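Side-chain contacts in RabGAP/TBC protein (Chlamydomonas reinhardtii, PDB 4P17), which probably acts as a flagellar GTPase-activating protein for Rab GTPases through its all-helical TBC domain: residues M78-A83 with L253-P258; N84-G89 with L179-L184. All coordinates share one frame; numbering follows the deposited sequence.

Interaction 1: M78-A83 with L253-P258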
loop_
_atom_site.group_PDB
_atom_site.type_symbol
_atom_site.label_atom_id
_atom_site.label_comp_id
_atom_site.label_asym_id
_atom_site.label_seq_id
_atom_site.Cartn_x
_atom_site.Cartn_y
_atom_site.Cartn_z
ATOM N N MET A 78 12.302 0.869 5.520
ATOM C CA MET A 78 12.701 0.098 6.697
ATOM C C MET A 78 13.102 1.032 7.836
ATOM O O MET A 78 12.876 0.729 9.003
ATOM C CB MET A 78 13.825 -0.857 6.371
ATOM C CG MET A 78 13.445 -2.013 5.427
ATOM S SD MET A 78 12.169 -3.143 6.018
ATOM C CE MET A 78 13.025 -3.959 7.370
ATOM N N GLU A 79 13.655 2.186 7.493
ATOM C CA GLU A 79 13.989 3.190 8.513
ATOM C C GLU A 79 12.778 4.034 8.965
ATOM O O GLU A 79 12.453 4.089 10.154
ATOM C CB GLU A 79 15.089 4.119 7.982
ATOM C CG GLU A 79 15.519 5.219 8.960
ATOM C CD GLU A 79 16.165 4.671 10.212
ATOM O OE1 GLU A 79 16.527 3.473 10.226
ATOM O OE2 GLU A 79 16.298 5.435 11.189
ATOM N N THR A 80 12.082 4.689 8.037
ATOM C CA THR A 80 10.963 5.530 8.465
ATOM C C THR A 80 9.823 4.739 9.141
ATOM O O THR A 80 9.133 5.281 9.989
ATOM C CB THR A 80 10.357 6.330 7.280
ATOM O OG1 THR A 80 9.860 5.432 6.285
ATOM C CG2 THR A 80 11.378 7.207 6.637
ATOM N N SER A 81 9.617 3.472 8.785
ATOM C CA SER A 81 8.493 2.714 9.368
ATOM C C SER A 81 8.804 2.326 10.800
ATOM O O SER A 81 7.940 1.914 11.536
ATOM C CB SER A 81 8.213 1.431 8.620
ATOM O OG SER A 81 9.364 0.580 8.705
ATOM N N GLY A 82 10.071 2.387 11.152
ATOM C CA GLY A 82 10.522 1.864 12.413
ATOM C C GLY A 82 10.857 0.386 12.406
ATOM O O GLY A 82 11.197 -0.170 13.450
ATOM N N ALA A 83 10.773 -0.267 11.252
ATOM C CA ALA A 83 11.083 -1.700 11.179
ATOM C C ALA A 83 12.542 -2.016 11.531
ATOM O O ALA A 83 12.817 -3.104 12.075
ATOM C CB ALA A 83 10.762 -2.248 9.804
ATOM N N LEU A 253 2.688 6.512 3.655
ATOM C CA LEU A 253 2.114 5.757 4.768
ATOM C C LEU A 253 3.173 5.393 5.804
ATOM O O LEU A 253 2.945 5.472 7.023
ATOM C CB LEU A 253 1.445 4.466 4.274
ATOM C CG LEU A 253 0.908 3.504 5.346
ATOM C CD1 LEU A 253 -0.213 4.168 6.162
ATOM C CD2 LEU A 253 0.433 2.179 4.752
ATOM N N PHE A 254 4.317 4.943 5.309
ATOM C CA PHE A 254 5.402 4.478 6.179
ATOM C C PHE A 254 6.154 5.635 6.826
ATOM O O PHE A 254 7.011 5.400 7.659
ATOM C CB PHE A 254 6.411 3.593 5.392
ATOM C CG PHE A 254 5.826 2.261 4.935
ATOM C CD1 PHE A 254 5.012 1.521 5.779
ATOM C CD2 PHE A 254 6.070 1.767 3.673
ATOM C CE1 PHE A 254 4.459 0.323 5.360
ATOM C CE2 PHE A 254 5.501 0.579 3.261
ATOM C CZ PHE A 254 4.704 -0.133 4.105
ATOM N N TYR A 255 5.824 6.870 6.464
ATOM C CA TYR A 255 6.440 8.049 7.094
ATOM C C TYR A 255 5.450 8.911 7.887
ATOM O O TYR A 255 5.738 9.339 9.006
ATOM C CB TYR A 255 7.114 8.903 6.032
ATOM C CG TYR A 255 7.839 10.065 6.641
ATOM C CD1 TYR A 255 9.115 9.911 7.153
ATOM C CD2 TYR A 255 7.257 11.313 6.686
ATOM C CE1 TYR A 255 9.784 10.974 7.716
ATOM C CE2 TYR A 255 7.922 12.382 7.249
ATOM C CZ TYR A 255 9.178 12.201 7.746
ATOM O OH TYR A 255 9.816 13.276 8.289
ATOM N N GLU A 256 4.279 9.160 7.311
ATOM C CA GLU A 256 3.305 10.057 7.921
ATOM C C GLU A 256 2.245 9.326 8.734
ATOM O O GLU A 256 1.607 9.929 9.583
ATOM C CB GLU A 256 2.606 10.884 6.835
ATOM C CG GLU A 256 3.535 11.744 6.029
ATOM C CD GLU A 256 2.808 12.731 5.173
ATOM O OE1 GLU A 256 1.792 13.313 5.624
ATOM O OE2 GLU A 256 3.265 12.930 4.046
ATOM N N GLY A 257 2.014 8.049 8.444
ATOM C CA GLY A 257 1.020 7.277 9.183
ATOM C C GLY A 257 -0.327 7.103 8.485
ATOM O O GLY A 257 -0.497 7.506 7.349
ATOM N N PRO A 258 -1.310 6.546 9.191
ATOM C CA PRO A 258 -2.510 6.039 8.508
ATOM C C PRO A 258 -3.486 7.099 7.990
ATOM O O PRO A 258 -4.411 6.717 7.280
ATOM C CB PRO A 258 -3.194 5.181 9.574
ATOM C CG PRO A 258 -2.675 5.686 10.886
ATOM C CD PRO A 258 -1.334 6.299 10.649
#
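T80 packs against Y255 and the backbone of F254 where the ends of two helices meet. The tight part lies around T80. Its methyl CG2 comes to the edge of the Y255 ring, near the ring plane, 3.6 Å from CD1. T80 CB sits at the same edge, and the two side chains cross at about a right angle. With chi1 at 61°, T80 OG1 lies between its own backbone N and carbonyl carbon. T80 OG1 hydrogen-bonds V76 O, one turn back in its own helix, and lies 3.2 Å from F254 O. S81 adds a CA-H...O contact to the same F254 oxygen, S81 CA to F254 O 3.5 Å. Packing is looser beyond it: S81 CB approaches F254 CD1 obliquely at 4.3 Å. S81 OG bonds within its own segment, accepting from A83 N at 3.0 Å in an ST turn, and hydrogen-bonds W77 O. T80 and Y255 are partly exposed, whereas S81 and F254 are buried. Within this helical TBC domain, helix 57-65 packs on Y255. Helix 169-183 covers S81 and F254, and W77 of helix 73-80 meets the F254 ring edge-to-face.

Interaction 2: N84-G89 with L179-L184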
loop_
_atom_site.group_PDB
_atom_site.type_symbol
_atom_site.label_atom_id
_atom_site.label_comp_id
_atom_site.label_asym_id
_atom_site.label_seq_id
_atom_site.Cartn_x
_atom_site.Cartn_y
_atom_site.Cartn_z
ATOM N N ASN A 84 13.467 -1.103 11.224
ATOM C CA ASN A 84 14.893 -1.328 11.543
ATOM C C ASN A 84 15.089 -1.398 13.047
ATOM O O ASN A 84 15.825 -2.245 13.546
ATOM C CB ASN A 84 15.784 -0.236 10.966
ATOM C CG ASN A 84 16.078 -0.423 9.480
ATOM O OD1 ASN A 84 16.061 -1.528 8.970
ATOM N ND2 ASN A 84 16.323 0.693 8.775
ATOM N N LYS A 85 14.399 -0.508 13.748
ATOM C CA LYS A 85 14.467 -0.439 15.200
ATOM C C LYS A 85 13.840 -1.675 15.821
ATOM O O LYS A 85 14.335 -2.179 16.817
ATOM C CB LYS A 85 13.751 0.799 15.729
ATOM C CG LYS A 85 14.359 2.129 15.316
ATOM C CD LYS A 85 13.490 3.318 15.760
ATOM C CE LYS A 85 12.172 3.418 14.984
ATOM N NZ LYS A 85 11.087 4.101 15.760
ATOM N N LYS A 86 12.761 -2.180 15.230
ATOM C CA LYS A 86 12.136 -3.386 15.770
ATOM C C LYS A 86 13.030 -4.575 15.539
ATOM O O LYS A 86 13.220 -5.386 16.452
ATOM C CB LYS A 86 10.758 -3.641 15.146
ATOM C CG LYS A 86 9.791 -2.511 15.361
ATOM C CD LYS A 86 8.555 -2.697 14.551
ATOM C CE LYS A 86 7.661 -3.765 15.172
ATOM N NZ LYS A 86 7.074 -3.347 16.467
ATOM N N LYS A 87 13.588 -4.683 14.330
ATOM C CA LYS A 87 14.511 -5.754 14.017
ATOM C C LYS A 87 15.667 -5.786 15.005
ATOM O O LYS A 87 16.039 -6.841 15.517
ATOM C CB LYS A 87 15.052 -5.591 12.598
ATOM C CG LYS A 87 15.859 -6.747 12.144
ATOM C CD LYS A 87 16.419 -6.488 10.757
ATOM C CE LYS A 87 17.426 -7.534 10.350
ATOM N NZ LYS A 87 18.100 -7.172 9.055
ATOM N N ALA A 88 16.229 -4.618 15.262
ATOM C CA ALA A 88 17.434 -4.516 16.080
ATOM C C ALA A 88 17.150 -4.813 17.551
ATOM O O ALA A 88 18.080 -5.080 18.313
ATOM C CB ALA A 88 18.050 -3.141 15.928
ATOM N N GLY A 89 15.873 -4.765 17.933
ATOM C CA GLY A 89 15.448 -5.042 19.288
ATOM C C GLY A 89 15.124 -6.505 19.522
ATOM O O GLY A 89 14.664 -6.877 20.595
ATOM N N LEU A 179 4.016 -2.111 10.416
ATOM C CA LEU A 179 2.730 -1.655 9.897
ATOM C C LEU A 179 1.556 -1.995 10.804
ATOM O O LEU A 179 0.742 -1.141 11.156
ATOM C CB LEU A 179 2.540 -2.267 8.508
ATOM C CG LEU A 179 1.170 -2.129 7.877
ATOM C CD1 LEU A 179 1.011 -0.699 7.330
ATOM C CD2 LEU A 179 0.983 -3.144 6.785
ATOM N N VAL A 180 1.464 -3.262 11.154
ATOM C CA VAL A 180 0.415 -3.792 12.004
ATOM C C VAL A 180 0.544 -3.268 13.413
ATOM O O VAL A 180 -0.460 -2.912 14.024
ATOM C CB VAL A 180 0.462 -5.319 12.046
ATOM C CG1 VAL A 180 -0.605 -5.875 12.949
ATOM C CG2 VAL A 180 0.296 -5.885 10.659
ATOM N N GLU A 181 1.763 -3.254 13.948
ATOM C CA GLU A 181 1.912 -2.985 15.368
ATOM C C GLU A 181 2.046 -1.508 15.719
ATOM O O GLU A 181 1.653 -1.112 16.819
ATOM C CB GLU A 181 3.105 -3.766 15.907
ATOM C CG GLU A 181 2.954 -5.256 15.637
ATOM C CD GLU A 181 4.232 -6.037 15.784
ATOM O OE1 GLU A 181 5.160 -5.623 16.535
ATOM O OE2 GLU A 181 4.325 -7.073 15.106
ATOM N N ASP A 182 2.592 -0.693 14.809
ATOM C CA ASP A 182 3.038 0.669 15.171
ATOM C C ASP A 182 2.411 1.762 14.300
ATOM O O ASP A 182 2.223 2.873 14.748
ATOM C CB ASP A 182 4.567 0.774 15.081
ATOM C CG ASP A 182 5.262 -0.232 15.980
ATOM O OD1 ASP A 182 4.729 -0.496 17.076
ATOM O OD2 ASP A 182 6.320 -0.749 15.598
ATOM N N ILE A 183 2.083 1.421 13.065
ATOM C CA ILE A 183 1.595 2.420 12.112
ATOM C C ILE A 183 0.062 2.408 12.049
ATOM O O ILE A 183 -0.568 3.448 12.286
ATOM C CB ILE A 183 2.182 2.203 10.744
ATOM C CG1 ILE A 183 3.713 2.372 10.818
ATOM C CG2 ILE A 183 1.589 3.213 9.755
ATOM C CD1 ILE A 183 4.444 2.183 9.470
ATOM N N LEU A 184 -0.536 1.258 11.767
ATOM C CA LEU A 184 -2.001 1.162 11.731
ATOM C C LEU A 184 -2.545 1.163 13.161
ATOM O O LEU A 184 -1.836 0.825 14.097
ATOM C CB LEU A 184 -2.444 -0.090 10.991
ATOM C CG LEU A 184 -1.984 -0.214 9.523
ATOM C CD1 LEU A 184 -2.106 -1.658 9.042
ATOM C CD2 LEU A 184 -2.750 0.704 8.605
#
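K86 reaches across to E181 and D182 in a three-residue salt-bridge network on the surface of the helical TBC domain. It ties helix 83-88 to the last turn of helix 169-183. The backbones stay well apart, with the CA atoms of K86 and D182 10.0 Å from each other. The lysine chain spans the gap. K86 and D182 point at each other from opposite directions, while E181 crosses the lysine obliquely. The K86 chain runs out extended through chi2 and then bends at chi3 (76°) and chi4 (68°), which brings NZ to both acids. The two carboxylates receive the ammonium differently. D182 OD2 is met on its syn side, with NZ 24° out of the carboxylate plane. E181 OE1 is met from above its plane, at 3.0 Å from K86 NZ. E181 has a second set of partners: Y141 OH and H144 NE2 bond to its OE2, which should limit rotation of the carboxylate. Two acids at one ammonium would be expected to stabilise its positive charge. A wider pi-type turn at 179-183 ends helix 169-183, with L184 N bonded to L179 O. K86 also packs on A177 and A178 of helix 169-183. D182 OD2 lies beside the lysine chain as well as at its end, 3.1 Å from K86 CD and 2.8 Å from K86 NZ.

The two interactions are neighbours on one side of the chain's centre, with their own centres about 9 Å apart. Along the chain the order is 78-83, 84-89, 179-184, 253-258, so interaction 2 is nested inside the loop closed by interaction 1. Helix 73-80 leads through a short turn into helix 83-88. M78 O accepts from N84 N at 2.9 Å, and E79 OE1 probably bonds to N84 ND2. Between the later segments, F254 CD1 packs on I183 CD1 at 3.8 Å. Helices 73-80, 83-88, 169-183 and 243-256 are therefore joined, which brings distant parts of the TBC domain sequence together in one helical assembly.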